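Local coordinates for beta-glucosidase (Chaetomella raphigera, PDB 6JXG), which probably hydrolyses terminal, non-reducing beta-D-glucosyl residues with release of beta-D-glucose, at residues D332-L337 with N513-I518; N341-L346 with N476-I481; E430-F435 with Q468-A473; D491-A494 with A500-W503. All coordinates share one frame; numbering follows the deposited sequence.

Overall arrangement
Starting from the N terminus, the chain enters strand 335-339, the antiparallel edge of the mixed six-stranded sheet in the family 3 C-terminal domain. Contact 1 closes the longest loop, bringing the approach to this strand against helix 511-519, and the other three contacts fall within it. Contact 2 joins the loop after strand 335-339 to strand 477-483; inside its span, contact 3 sets strand 431-438 against helix 463-471. Contact 4 opens only after contact 2 has closed and ties helix 490-493 to strand 498-503. No loops cross. Contacts 1 and 2 lie on one face of the sheet, contacts 3 and 4 on the other, illustrating a sheet sandwiched between two layers.

Contact 1: D332-L337 with N513-I518; sequences DGIVLL and NGLADI
The alpha/beta sandwich of the family 3 C-terminal domain has helix 511-519 over one face of its sheet, and Ile-334, just ahead of edge strand 335-339, meets Ile-518 and Leu-515 of that helix. A single methyl of Ile-334, its CD1, makes every close approach. CG1 of Ile-334 stands beside its backbone N and the chain then runs on extended (chi2 178°), which carries CD1 out to the helix. There it lies 3.5 Å from CA of Leu-515, against the helix backbone itself. Ile-518 reaches back, tip to tip, with its CD1 3.6 Å from CD1 of Ile-334. The side chain of Leu-515 stands farther off than its CA, with CD1 4.1 Å from CD1 of Ile-334. O of Gly-514 also lies 3.8 Å from CD1 of Ile-334. CG2 of Ile-334 belongs to another neighbour, Val-502 of strand 498-503. Around the apolar spot, Asp-517 turns to a salt bridge with Arg-327 of helix 323-332, and Ile-518 O accepts a hydrogen bond from the hydroxyl of Tyr-579. No hydrogen bond spans the two segments, so their cohesion rests on dispersion and the exclusion of water from buried aliphatic groups, and it depends on shape rather than on bond direction.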
loop_
_atom_site.group_PDB
_atom_site.type_symbol
_atom_site.label_atom_id
_atom_site.label_comp_id
_atom_site.label_asym_id
_atom_site.label_seq_id
_atom_site.Cartn_x
_atom_site.Cartn_y
_atom_site.Cartn_z
ATOM N N ASP A 332 -7.289 12.309 -7.007
ATOM C CA ASP A 332 -8.144 12.199 -5.854
ATOM C C ASP A 332 -7.416 11.750 -4.582
ATOM O O ASP A 332 -8.003 11.746 -3.524
ATOM C CB ASP A 332 -9.329 11.266 -6.110
ATOM C CG ASP A 332 -10.317 11.761 -7.132
ATOM O OD1 ASP A 332 -10.240 12.925 -7.592
ATOM O OD2 ASP A 332 -11.260 10.966 -7.400
ATOM N N GLY A 333 -6.137 11.388 -4.660
ATOM C CA GLY A 333 -5.357 11.106 -3.476
ATOM C C GLY A 333 -4.521 12.271 -3.004
ATOM O O GLY A 333 -3.815 12.143 -1.977
ATOM N N ILE A 334 -4.496 13.364 -3.779
ATOM C CA ILE A 334 -3.901 14.622 -3.300
ATOM C C ILE A 334 -4.577 15.091 -2.021
ATOM O O ILE A 334 -5.765 15.045 -1.940
ATOM C CB ILE A 334 -3.948 15.682 -4.390
ATOM C CG1 ILE A 334 -3.039 15.257 -5.580
ATOM C CG2 ILE A 334 -3.522 17.020 -3.826
ATOM C CD1 ILE A 334 -3.050 16.244 -6.761
ATOM N N VAL A 335 -3.813 15.547 -1.027
ATOM C CA VAL A 335 -4.379 16.056 0.171
ATOM C C VAL A 335 -4.028 17.539 0.273
ATOM O O VAL A 335 -2.854 17.899 0.270
ATOM C CB VAL A 335 -3.836 15.307 1.409
ATOM C CG1 VAL A 335 -4.508 15.848 2.662
ATOM C CG2 VAL A 335 -4.083 13.820 1.246
ATOM N N LEU A 336 -5.035 18.400 0.339
ATOM C CA LEU A 336 -4.798 19.803 0.633
ATOM C C LEU A 336 -4.598 20.041 2.113
ATOM O O LEU A 336 -5.502 19.762 2.898
ATOM C CB LEU A 336 -5.968 20.648 0.065
ATOM C CG LEU A 336 -5.907 22.189 0.111
ATOM C CD1 LEU A 336 -4.728 22.733 -0.711
ATOM C CD2 LEU A 336 -7.228 22.867 -0.322
ATOM N N LEU A 337 -3.413 20.567 2.491
ATOM C CA LEU A 337 -3.092 20.769 3.916
ATOM C C LEU A 337 -3.366 22.145 4.487
ATOM O O LEU A 337 -3.809 22.260 5.642
ATOM C CB LEU A 337 -1.617 20.378 4.250
ATOM C CG LEU A 337 -1.272 18.883 4.021
ATOM C CD1 LEU A 337 0.235 18.644 4.317
ATOM C CD2 LEU A 337 -2.101 17.914 4.868
ATOM N N ASN A 513 -0.930 15.677 -14.338
ATOM C CA ASN A 513 -2.364 15.897 -14.691
ATOM C C ASN A 513 -3.301 15.913 -13.482
ATOM O O ASN A 513 -4.148 16.845 -13.299
ATOM C CB ASN A 513 -2.841 14.909 -15.751
ATOM C CG ASN A 513 -2.358 15.297 -17.137
ATOM O OD1 ASN A 513 -2.157 16.482 -17.418
ATOM N ND2 ASN A 513 -2.237 14.335 -18.006
ATOM N N GLY A 514 -3.081 14.972 -12.569
ATOM C CA GLY A 514 -3.875 14.971 -11.408
ATOM C C GLY A 514 -3.658 16.242 -10.610
ATOM O O GLY A 514 -4.602 16.879 -10.136
ATOM N N LEU A 515 -2.419 16.668 -10.477
ATOM C CA LEU A 515 -2.116 17.900 -9.746
ATOM C C LEU A 515 -2.793 19.127 -10.337
ATOM O O LEU A 515 -3.354 19.955 -9.598
ATOM C CB LEU A 515 -0.604 18.120 -9.738
ATOM C CG LEU A 515 -0.155 19.431 -9.143
ATOM C CD1 LEU A 515 -0.443 19.328 -7.626
ATOM C CD2 LEU A 515 1.324 19.826 -9.423
ATOM N N ALA A 516 -2.687 19.296 -11.659
ATOM C CA ALA A 516 -3.364 20.442 -12.311
ATOM C C ALA A 516 -4.856 20.404 -12.203
ATOM O O ALA A 516 -5.500 21.450 -12.111
ATOM C CB ALA A 516 -2.985 20.528 -13.770
ATOM N N ASP A 517 -5.431 19.214 -12.198
ATOM C CA ASP A 517 -6.893 19.045 -12.039
ATOM C C ASP A 517 -7.314 19.727 -10.723
ATOM O O ASP A 517 -8.432 20.263 -10.609
ATOM C CB ASP A 517 -7.335 17.569 -11.938
ATOM C CG ASP A 517 -7.259 16.812 -13.265
ATOM O OD1 ASP A 517 -7.142 17.440 -14.336
ATOM O OD2 ASP A 517 -7.331 15.560 -13.244
ATOM N N ILE A 518 -6.442 19.665 -9.730
ATOM C CA ILE A 518 -6.715 20.329 -8.429
ATOM C C ILE A 518 -6.268 21.795 -8.408
ATOM O O ILE A 518 -7.032 22.692 -7.972
ATOM C CB ILE A 518 -6.095 19.508 -7.253
ATOM C CG1 ILE A 518 -7.002 18.301 -6.966
ATOM C CG2 ILE A 518 -5.901 20.317 -5.966
ATOM C CD1 ILE A 518 -6.449 17.093 -7.563
#

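Contact 2: N341-L346 with N476-I481; sequences NKALPL and NVIVVI. With MAN (alpha-D-mannopyranose), chain E.
Loop 341-346 passes strand 477-483 at a side-chain layer's distance, CA of Ala-343 standing 7.9 Å from CA of Ile-478. The loop follows the antiparallel edge strand 335-339 of the alpha/beta sandwich and folds back over the sheet face, where Ile-478 receives it with two branches, in apolar van der Waals packing with no hydrogen bond between the segments. The CD1 end meets Ala-343, whose CB is 4.0 Å away. The other branch of Ile-478, CG2, lies 4.2 Å from CD1 of Leu-344, and these two side chains cross obliquely. The division follows from the torsions of Ile-478: CG2 is anti to the backbone N, whereas CG1 sits beside it and bends again (chi2 -59°), sending CD1 to the alanine. The backbone N of Leu-344 is hydrogen-bonded to OD1 of Asn-339, and the peptide before Pro-345 is cis. The same loop borders the mannose carried by Thr-431, where a hydrogen bond from O6 to Ala-343 O is doubtful because that carbonyl is modelled too close to the sugar. CD2 of Leu-346 lies 3.6 Å from the same mannose O6. From just ahead of the strand, the amide of Asn-476 approaches, its CG 3.8 Å from C3 of the mannose.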
loop_
_atom_site.group_PDB
_atom_site.type_symbol
_atom_site.label_atom_id
_atom_site.label_comp_id
_atom_site.label_asym_id
_atom_site.label_seq_id
_atom_site.Cartn_x
_atom_site.Cartn_y
_atom_site.Cartn_z
ATOM N N ASN A 341 -7.220 32.149 2.692
ATOM C CA ASN A 341 -8.279 32.823 1.882
ATOM C C ASN A 341 -8.199 32.534 0.435
ATOM O O ASN A 341 -8.036 33.411 -0.403
ATOM C CB ASN A 341 -8.350 34.308 2.111
ATOM C CG ASN A 341 -7.036 34.822 2.474
ATOM O OD1 ASN A 341 -6.120 34.719 1.662
ATOM N ND2 ASN A 341 -6.868 35.222 3.742
ATOM N N LYS A 342 -8.343 31.247 0.172
ATOM C CA LYS A 342 -8.644 30.778 -1.147
ATOM C C LYS A 342 -7.527 31.084 -2.107
ATOM O O LYS A 342 -7.775 31.391 -3.301
ATOM C CB LYS A 342 -9.960 31.372 -1.628
ATOM C CG LYS A 342 -11.102 31.150 -0.652
ATOM C CD LYS A 342 -12.344 31.869 -1.143
ATOM C CE LYS A 342 -13.366 30.907 -1.670
ATOM N NZ LYS A 342 -14.578 30.820 -0.820
ATOM N N ALA A 343 -6.310 30.962 -1.615
ATOM C CA ALA A 343 -5.140 30.949 -2.484
ATOM C C ALA A 343 -5.376 29.991 -3.669
ATOM O O ALA A 343 -5.157 30.316 -4.829
ATOM C CB ALA A 343 -3.896 30.557 -1.694
ATOM N N LEU A 344 -5.942 28.835 -3.377
ATOM C CA LEU A 344 -6.284 27.882 -4.382
ATOM C C LEU A 344 -7.806 27.686 -4.389
ATOM O O LEU A 344 -8.489 27.813 -3.365
ATOM C CB LEU A 344 -5.575 26.539 -4.088
ATOM C CG LEU A 344 -4.049 26.452 -4.304
ATOM C CD1 LEU A 344 -3.502 25.095 -3.871
ATOM C CD2 LEU A 344 -3.626 26.705 -5.737
ATOM N N PRO A 345 -8.344 27.375 -5.553
ATOM C CA PRO A 345 -7.608 27.153 -6.774
ATOM C C PRO A 345 -7.118 28.456 -7.429
ATOM O O PRO A 345 -7.597 29.554 -7.119
ATOM C CB PRO A 345 -8.659 26.515 -7.706
ATOM C CG PRO A 345 -9.951 27.154 -7.224
ATOM C CD PRO A 345 -9.794 27.209 -5.739
ATOM N N LEU A 346 -6.170 28.303 -8.328
ATOM C CA LEU A 346 -5.671 29.437 -9.103
ATOM C C LEU A 346 -6.753 30.009 -10.003
ATOM O O LEU A 346 -7.630 29.298 -10.474
ATOM C CB LEU A 346 -4.531 29.000 -10.004
ATOM C CG LEU A 346 -3.248 28.398 -9.397
ATOM C CD1 LEU A 346 -2.340 27.857 -10.480
ATOM C CD2 LEU A 346 -2.533 29.441 -8.581
ATOM N N ASN A 476 3.149 35.448 -1.968
ATOM C CA ASN A 476 2.105 34.448 -2.281
ATOM C C ASN A 476 2.761 33.193 -2.783
ATOM O O ASN A 476 3.016 33.072 -3.987
ATOM C CB ASN A 476 1.086 34.921 -3.322
ATOM C CG ASN A 476 0.230 36.054 -2.807
ATOM O OD1 ASN A 476 -0.666 35.863 -1.981
ATOM N ND2 ASN A 476 0.558 37.250 -3.234
ATOM N N VAL A 477 2.966 32.263 -1.867
ATOM C CA VAL A 477 3.646 31.040 -2.191
ATOM C C VAL A 477 2.753 29.843 -2.034
ATOM O O VAL A 477 2.189 29.617 -0.962
ATOM C CB VAL A 477 4.864 30.847 -1.275
ATOM C CG1 VAL A 477 5.629 29.562 -1.647
ATOM C CG2 VAL A 477 5.785 32.091 -1.342
ATOM N N ILE A 478 2.729 29.008 -3.055
ATOM C CA ILE A 478 2.017 27.707 -2.958
ATOM C C ILE A 478 3.111 26.631 -2.911
ATOM O O ILE A 478 3.974 26.609 -3.833
ATOM C CB ILE A 478 1.238 27.470 -4.248
ATOM C CG1 ILE A 478 0.313 28.660 -4.557
ATOM C CG2 ILE A 478 0.535 26.110 -4.235
ATOM C CD1 ILE A 478 -0.708 29.010 -3.538
ATOM N N VAL A 479 3.141 25.786 -1.891
ATOM C CA VAL A 479 4.095 24.674 -1.807
ATOM C C VAL A 479 3.430 23.371 -2.275
ATOM O O VAL A 479 2.446 22.948 -1.718
ATOM C CB VAL A 479 4.657 24.478 -0.387
ATOM C CG1 VAL A 479 5.651 23.337 -0.315
ATOM C CG2 VAL A 479 5.290 25.763 0.112
ATOM N N VAL A 480 4.006 22.756 -3.294
ATOM C CA VAL A 480 3.646 21.371 -3.743
ATOM C C VAL A 480 4.674 20.391 -3.263
ATOM O O VAL A 480 5.855 20.554 -3.606
ATOM C CB VAL A 480 3.507 21.296 -5.259
ATOM C CG1 VAL A 480 3.215 19.870 -5.715
ATOM C CG2 VAL A 480 2.415 22.237 -5.665
ATOM N N ILE A 481 4.232 19.331 -2.556
ATOM C CA ILE A 481 5.122 18.393 -1.999
ATOM C C ILE A 481 4.824 17.021 -2.561
ATOM O O ILE A 481 3.689 16.555 -2.401
ATOM C CB ILE A 481 4.990 18.335 -0.483
ATOM C CG1 ILE A 481 5.226 19.679 0.161
ATOM C CG2 ILE A 481 5.990 17.354 0.130
ATOM C CD1 ILE A 481 5.171 19.635 1.691
HETATM C C1 MAN E . -0.963 34.326 -7.695
HETATM C C2 MAN E . -1.406 35.689 -7.141
HETATM C C3 MAN E . -2.072 35.660 -5.762
HETATM C C4 MAN E . -3.075 34.518 -5.669
HETATM C C5 MAN E . -2.285 33.280 -5.992
HETATM C C6 MAN E . -3.075 32.021 -5.721
HETATM O O2 MAN E . -2.357 36.129 -8.046
HETATM O O3 MAN E . -2.735 36.889 -5.638
HETATM O O4 MAN E . -3.696 34.413 -4.375
HETATM O O5 MAN E . -1.864 33.314 -7.342
HETATM O O6 MAN E . -4.192 31.936 -6.589
#

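Contact 3: E430-F435 with Q468-A473; sequences ETAIVF and QAVASA. With MAN (alpha-D-mannopyranose), chain E.
OE1 of Glu-430 serves two donors: O2 of the mannose gives it a hydrogen bond of 3.1 Å, and the backbone N of Ala-350 a weak one. The sugar is O-linked to the next residue, OG1 of Thr-431 being bonded to C1 of the mannose at 1.4 Å, and the extended side chain of Glu-430 brings OE1 to the sugar's O2. The contact with helix 463-471 itself is apolar and begins at Ala-432, whose CB meets CG1 of Val-470 at 3.6 Å. Two residues on, CG2 of Val-434 lies 4.0 Å from CG2 of Val-470, the side chains sliding past each other. Val-470 thus spreads its two methyls over two successive residues of one strand face: CG1, anti to its backbone N (chi1 174°), goes to the alanine, and CG2 to the valine. Ala-422 and Ala-426 of helix 419-427, together with Ile-355, also pack on Val-470. Beyond it, the hydroxyl of Ser-472 donates to the carbonyl of Ala-469, OG to O 2.7 Å, the donor OG standing 34° out of the carbonyl plane. Strand 431-438, helix 463-471 and the parallel strand 477-483 form a beta-alpha-beta crossover, a building unit of the alpha/beta sandwich in family 3 C-terminal domains.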
loop_
_atom_site.group_PDB
_atom_site.type_symbol
_atom_site.label_atom_id
_atom_site.label_comp_id
_atom_site.label_asym_id
_atom_site.label_seq_id
_atom_site.Cartn_x
_atom_site.Cartn_y
_atom_site.Cartn_z
ATOM N N GLU A 430 3.704 37.345 -9.537
ATOM C CA GLU A 430 2.673 37.631 -8.549
ATOM C C GLU A 430 2.551 36.483 -7.517
ATOM O O GLU A 430 2.260 36.671 -6.343
ATOM C CB GLU A 430 1.338 37.712 -9.238
ATOM C CG GLU A 430 1.065 38.891 -10.131
ATOM C CD GLU A 430 -0.434 39.156 -10.192
ATOM O OE1 GLU A 430 -1.263 38.204 -9.999
ATOM O OE2 GLU A 430 -0.775 40.340 -10.384
ATOM N N THR A 431 2.837 35.286 -7.977
ATOM C CA THR A 431 2.595 34.066 -7.173
ATOM C C THR A 431 3.650 33.095 -7.592
ATOM O O THR A 431 3.967 33.021 -8.778
ATOM C CB THR A 431 1.196 33.505 -7.492
ATOM O OG1 THR A 431 0.231 34.397 -6.942
ATOM C CG2 THR A 431 0.931 32.109 -6.778
ATOM N N ALA A 432 4.151 32.334 -6.633
ATOM C CA ALA A 432 5.208 31.316 -6.845
ATOM C C ALA A 432 4.764 29.957 -6.368
ATOM O O ALA A 432 4.315 29.839 -5.226
ATOM C CB ALA A 432 6.436 31.688 -6.046
ATOM N N ILE A 433 4.907 28.950 -7.218
ATOM C CA ILE A 433 4.641 27.552 -6.826
ATOM C C ILE A 433 5.992 26.834 -6.807
ATOM O O ILE A 433 6.726 26.836 -7.837
ATOM C CB ILE A 433 3.729 26.803 -7.822
ATOM C CG1 ILE A 433 2.516 27.663 -8.242
ATOM C CG2 ILE A 433 3.381 25.460 -7.236
ATOM C CD1 ILE A 433 1.572 27.067 -9.285
ATOM N N VAL A 434 6.328 26.300 -5.630
ATOM C CA VAL A 434 7.577 25.691 -5.376
ATOM C C VAL A 434 7.343 24.177 -5.079
ATOM O O VAL A 434 6.467 23.819 -4.301
ATOM C CB VAL A 434 8.359 26.423 -4.243
ATOM C CG1 VAL A 434 7.555 26.551 -2.964
ATOM C CG2 VAL A 434 9.682 25.759 -3.949
ATOM N N PHE A 435 8.189 23.343 -5.667
ATOM C CA PHE A 435 8.008 21.900 -5.760
ATOM C C PHE A 435 9.160 21.234 -5.028
ATOM O O PHE A 435 10.335 21.408 -5.380
ATOM C CB PHE A 435 8.006 21.479 -7.253
ATOM C CG PHE A 435 6.817 21.965 -8.029
ATOM C CD1 PHE A 435 5.711 21.140 -8.228
ATOM C CD2 PHE A 435 6.753 23.244 -8.500
ATOM C CE1 PHE A 435 4.599 21.595 -8.915
ATOM C CE2 PHE A 435 5.627 23.699 -9.200
ATOM C CZ PHE A 435 4.549 22.874 -9.388
ATOM N N GLN A 468 12.094 28.378 1.875
ATOM C CA GLN A 468 12.489 29.603 2.609
ATOM C C GLN A 468 12.981 30.734 1.649
ATOM O O GLN A 468 12.588 31.899 1.810
ATOM C CB GLN A 468 13.551 29.266 3.594
ATOM C CG GLN A 468 13.010 28.568 4.787
ATOM C CD GLN A 468 14.050 27.965 5.655
ATOM O OE1 GLN A 468 15.144 27.638 5.200
ATOM N NE2 GLN A 468 13.735 27.828 6.942
ATOM N N ALA A 469 13.761 30.356 0.627
ATOM C CA ALA A 469 14.198 31.267 -0.423
ATOM C C ALA A 469 13.039 31.866 -1.222
ATOM O O ALA A 469 13.037 33.070 -1.581
ATOM C CB ALA A 469 15.168 30.563 -1.364
ATOM N N VAL A 470 12.047 31.054 -1.538
ATOM C CA VAL A 470 10.954 31.529 -2.317
ATOM C C VAL A 470 10.110 32.476 -1.441
ATOM O O VAL A 470 9.656 33.548 -1.923
ATOM C CB VAL A 470 10.120 30.346 -2.852
ATOM C CG1 VAL A 470 8.864 30.814 -3.555
ATOM C CG2 VAL A 470 10.982 29.572 -3.862
ATOM N N ALA A 471 9.875 32.070 -0.204
ATOM C CA ALA A 471 9.083 32.854 0.759
ATOM C C ALA A 471 9.705 34.244 1.053
ATOM O O ALA A 471 9.007 35.192 1.272
ATOM C CB ALA A 471 8.924 32.075 2.079
ATOM N N SER A 472 11.011 34.319 0.962
ATOM C CA SER A 472 11.755 35.536 1.200
ATOM C C SER A 472 11.547 36.582 0.108
ATOM O O SER A 472 11.809 37.753 0.364
ATOM C CB SER A 472 13.280 35.219 1.372
ATOM O OG SER A 472 13.924 35.036 0.092
ATOM N N ALA A 473 11.047 36.204 -1.058
ATOM C CA ALA A 473 10.948 37.108 -2.192
ATOM C C ALA A 473 9.553 37.165 -2.793
ATOM O O ALA A 473 9.355 37.752 -3.847
ATOM C CB ALA A 473 11.943 36.689 -3.232
HETATM C C1 MAN E . -0.963 34.326 -7.695
HETATM C C2 MAN E . -1.406 35.689 -7.141
HETATM C C3 MAN E . -2.072 35.660 -5.762
HETATM C C4 MAN E . -3.075 34.518 -5.669
HETATM C C5 MAN E . -2.285 33.280 -5.992
HETATM C C6 MAN E . -3.075 32.021 -5.721
HETATM O O2 MAN E . -2.357 36.129 -8.046
HETATM O O3 MAN E . -2.735 36.889 -5.638
HETATM O O4 MAN E . -3.696 34.413 -4.375
HETATM O O5 MAN E . -1.864 33.314 -7.342
HETATM O O6 MAN E . -4.192 31.936 -6.589
#

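Contact 4: D491-A494 with A500-W503; sequences DILA and AIVW
Within 491-494, Ile-492 is the first to touch 500-503, directing its CB toward Ile-501. Its short branch makes the touch: CG2 lies 3.9 Å from CD1 of Ile-501, the two side chains meeting at a slant. With CG2 anti to the backbone N, the longer CG1 branch stands beside that N, and the side chain also packs on Val-467 of helix 463-471. Leu-493 comes next and makes the tighter approach. Its CB does not point at the strand, but the end of the side chain swings round to it, and CD2 closes to 3.6 Å from CD1 of Ile-501, the two side chains crossing at about a right angle. Thr-338 and Arg-570 also pack against Leu-493, which remains partly exposed.

Both helix residues therefore converge on a single methyl. Ile-501 is stretched out to offer it: CG1 lies beside the backbone N and chi2 is 177°, so CD1 spans much of the gap between backbones whose nearest CA atoms, those of Leu-493 and Ile-501, are 8.8 Å apart. Ile-501 also packs on Ile-481 and Thr-338, of the two adjoining strands.

The helix is the link of a beta-alpha-beta unit between the parallel strands 477-483 and 498-503. Its hold on the second strand contains no hydrogen bond across the segments: three aliphatic side chains, burying 98 Å² in all, join it by van der Waals and hydrophobic forces.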
loop_
_atom_site.group_PDB
_atom_site.type_symbol
_atom_site.label_atom_id
_atom_site.label_comp_id
_atom_site.label_asym_id
_atom_site.label_seq_id
_atom_site.Cartn_x
_atom_site.Cartn_y
_atom_site.Cartn_z
ATOM N N ASP A 491 9.085 24.136 9.746
ATOM C CA ASP A 491 9.822 25.242 9.108
ATOM C C ASP A 491 9.100 25.909 7.956
ATOM O O ASP A 491 9.248 27.147 7.716
ATOM C CB ASP A 491 11.180 24.761 8.581
ATOM C CG ASP A 491 12.119 24.378 9.676
ATOM O OD1 ASP A 491 11.878 24.816 10.812
ATOM O OD2 ASP A 491 13.033 23.542 9.434
ATOM N N ILE A 492 8.326 25.126 7.205
ATOM C CA ILE A 492 7.618 25.657 6.070
ATOM C C ILE A 492 6.427 26.462 6.556
ATOM O O ILE A 492 6.216 27.587 6.086
ATOM C CB ILE A 492 7.213 24.548 5.090
ATOM C CG1 ILE A 492 8.498 24.094 4.429
ATOM C CG2 ILE A 492 6.131 25.035 4.132
ATOM C CD1 ILE A 492 8.335 22.890 3.513
ATOM N N LEU A 493 5.696 25.919 7.528
ATOM C CA LEU A 493 4.523 26.538 8.096
ATOM C C LEU A 493 4.785 27.873 8.829
ATOM O O LEU A 493 3.902 28.733 8.927
ATOM C CB LEU A 493 3.875 25.555 9.084
ATOM C CG LEU A 493 3.151 24.338 8.453
ATOM C CD1 LEU A 493 2.882 23.282 9.494
ATOM C CD2 LEU A 493 1.894 24.745 7.723
ATOM N N ALA A 494 5.984 28.051 9.293
ATOM C CA ALA A 494 6.388 29.276 9.985
ATOM C C ALA A 494 6.549 30.424 9.019
ATOM O O ALA A 494 6.758 31.526 9.445
ATOM C CB ALA A 494 7.686 29.049 10.752
ATOM N N ALA A 500 -0.571 28.174 0.650
ATOM C CA ALA A 500 -1.196 26.831 0.449
ATOM C C ALA A 500 -0.128 25.754 0.382
ATOM O O ALA A 500 0.999 25.992 -0.095
ATOM C CB ALA A 500 -2.104 26.820 -0.753
ATOM N N ILE A 501 -0.423 24.609 0.998
ATOM C CA ILE A 501 0.459 23.468 0.939
ATOM C C ILE A 501 -0.375 22.294 0.364
ATOM O O ILE A 501 -1.401 21.907 0.927
ATOM C CB ILE A 501 1.033 23.107 2.312
ATOM C CG1 ILE A 501 1.849 24.263 2.872
ATOM C CG2 ILE A 501 1.951 21.915 2.203
ATOM C CD1 ILE A 501 2.347 23.948 4.247
ATOM N N VAL A 502 0.086 21.778 -0.775
ATOM C CA VAL A 502 -0.544 20.645 -1.440
ATOM C C VAL A 502 0.304 19.399 -1.259
ATOM O O VAL A 502 1.406 19.352 -1.754
ATOM C CB VAL A 502 -0.655 20.957 -2.920
ATOM C CG1 VAL A 502 -1.293 19.795 -3.630
ATOM C CG2 VAL A 502 -1.365 22.332 -3.093
ATOM N N TRP A 503 -0.189 18.425 -0.486
ATOM C CA TRP A 503 0.490 17.159 -0.267
ATOM C C TRP A 503 0.071 16.240 -1.430
ATOM O O TRP A 503 -0.969 15.539 -1.387
ATOM C CB TRP A 503 0.081 16.627 1.094
ATOM C CG TRP A 503 0.806 15.513 1.560
ATOM C CD1 TRP A 503 0.393 14.215 1.491
ATOM C CD2 TRP A 503 2.054 15.528 2.256
ATOM N NE1 TRP A 503 1.347 13.412 2.045
ATOM C CE2 TRP A 503 2.373 14.186 2.552
ATOM C CE3 TRP A 503 2.935 16.523 2.641
ATOM C CZ2 TRP A 503 3.534 13.831 3.166
ATOM C CZ3 TRP A 503 4.116 16.166 3.248
ATOM C CH2 TRP A 503 4.407 14.839 3.515
#